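Local coordinates for hypothetical sugar kinase (PDB 3R8E), which probably transfers phosphate from ATP to a sugar, at residues G34-T37 / E41-N44. Residues are numbered along the deposited sequence; the frame is centred on the assembly and turned at random.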
loop_
_atom_site.group_PDB
_atom_site.type_symbol
_atom_site.label_atom_id
_atom_site.label_comp_id
_atom_site.label_asym_id
_atom_site.label_seq_id
_atom_site.Cartn_x
_atom_site.Cartn_y
_atom_site.Cartn_z
ATOM N N GLY A 34 -27.077 11.061 -13.054
ATOM C CA GLY A 34 -28.131 11.014 -12.049
ATOM C C GLY A 34 -28.152 12.197 -11.114
ATOM O O GLY A 34 -27.100 12.726 -10.742
ATOM N N LEU A 35 -29.361 12.608 -10.723
ATOM C CA LEU A 35 -29.538 13.692 -9.767
ATOM C C LEU A 35 -29.565 13.081 -8.379
ATOM O O LEU A 35 -30.403 12.222 -8.099
ATOM C CB LEU A 35 -30.805 14.496 -10.070
ATOM C CG LEU A 35 -30.650 16.012 -10.007
ATOM C CD1 LEU A 35 -29.704 16.522 -11.086
ATOM C CD2 LEU A 35 -31.988 16.692 -10.143
ATOM N N VAL A 36 -28.634 13.490 -7.524
ATOM C CA VAL A 36 -28.491 12.904 -6.190
ATOM C C VAL A 36 -29.036 13.841 -5.113
ATOM O O VAL A 36 -28.696 15.023 -5.084
ATOM C CB VAL A 36 -27.012 12.510 -5.921
ATOM C CG1 VAL A 36 -26.822 11.917 -4.525
ATOM C CG2 VAL A 36 -26.500 11.540 -6.988
ATOM N N THR A 37 -29.871 13.277 -4.218
ATOM C CA THR A 37 -30.484 13.955 -3.072
ATOM C C THR A 37 -29.524 13.898 -1.864
ATOM O O THR A 37 -28.654 13.017 -1.850
ATOM C CB THR A 37 -31.845 13.293 -2.716
ATOM O OG1 THR A 37 -31.620 11.981 -2.202
ATOM C CG2 THR A 37 -32.819 13.243 -3.879
ATOM N N GLU A 41 -30.587 9.354 -2.721
ATOM C CA GLU A 41 -31.527 8.854 -3.720
ATOM C C GLU A 41 -31.090 9.371 -5.091
ATOM O O GLU A 41 -30.684 10.532 -5.202
ATOM C CB GLU A 41 -32.965 9.297 -3.382
ATOM C CG GLU A 41 -34.048 8.750 -4.303
ATOM C CD GLU A 41 -35.363 9.508 -4.304
ATOM O OE1 GLU A 41 -35.771 10.015 -3.232
ATOM O OE2 GLU A 41 -36.001 9.576 -5.379
ATOM N N ILE A 42 -31.146 8.511 -6.121
ATOM C CA ILE A 42 -30.800 8.895 -7.493
ATOM C C ILE A 42 -32.098 9.123 -8.262
ATOM O O ILE A 42 -32.938 8.222 -8.343
ATOM C CB ILE A 42 -29.867 7.869 -8.204
ATOM C CG1 ILE A 42 -28.549 7.676 -7.417
ATOM C CG2 ILE A 42 -29.581 8.290 -9.665
ATOM C CD1 ILE A 42 -27.770 6.440 -7.780
ATOM N N GLN A 43 -32.260 10.334 -8.811
ATOM C CA GLN A 43 -33.422 10.723 -9.608
ATOM C C GLN A 43 -33.004 10.934 -11.054
ATOM O O GLN A 43 -31.896 11.415 -11.313
ATOM C CB GLN A 43 -34.079 11.995 -9.047
ATOM C CG GLN A 43 -34.825 11.776 -7.731
ATOM C CD GLN A 43 -35.427 13.038 -7.147
ATOM O OE1 GLN A 43 -35.620 14.055 -7.824
ATOM N NE2 GLN A 43 -35.754 12.990 -5.865
ATOM N N ASN A 44 -33.899 10.569 -11.995
ATOM C CA ASN A 44 -33.723 10.690 -13.446
ATOM C C ASN A 44 -32.421 10.013 -13.922
ATOM O O ASN A 44 -31.645 10.614 -14.673
ATOM C CB ASN A 44 -33.770 12.168 -13.884
ATOM C CG ASN A 44 -34.032 12.397 -15.359
ATOM O OD1 ASN A 44 -34.681 11.598 -16.045
ATOM N ND2 ASN A 44 -33.531 13.507 -15.877
#
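Thr37 pins the start of segment 41-44 through two bonds to Glu41: its backbone N gives a hydrogen to Glu41 O at 3.0 Å, and its hydroxyl OG1 accepts one from Glu41 N at 2.9 Å, bent somewhat at 152°. A chi1 of 68° tucks OG1 into the angle between its own N and C, which brings it up to the Glu41 amide and leaves CG2 to reach Gln43 NE2 at 3.6 Å, the two side chains lying nearly perpendicular. With an alanine here, the Glu41 amide would probably lose this acceptor and Gln43 NE2 its methyl neighbour. Further along, Leu35 and Gln43 form an antiparallel hydrogen-bonded pair, Gln43 N to Leu35 O measuring 2.7 Å and Leu35 N to Gln43 O 2.9 Å. This is a beta hairpin of the ribonuclease H-like sheet, strand 30-36 turning back into 42-43. One face, with Val36 CG2 and Ile42 CG1 4.4 Å apart, packs on Leu311 of helix 308-318; Ile42 CG2 also covers Gly34 CA. On the other, buried Leu35 meets Phe70 of helix 59-73. Looser is the polar margin, where exposed Glu41 extends its carboxylate and OE2 takes a weak hydrogen bond from Gln43 NE2 at 3.5 Å.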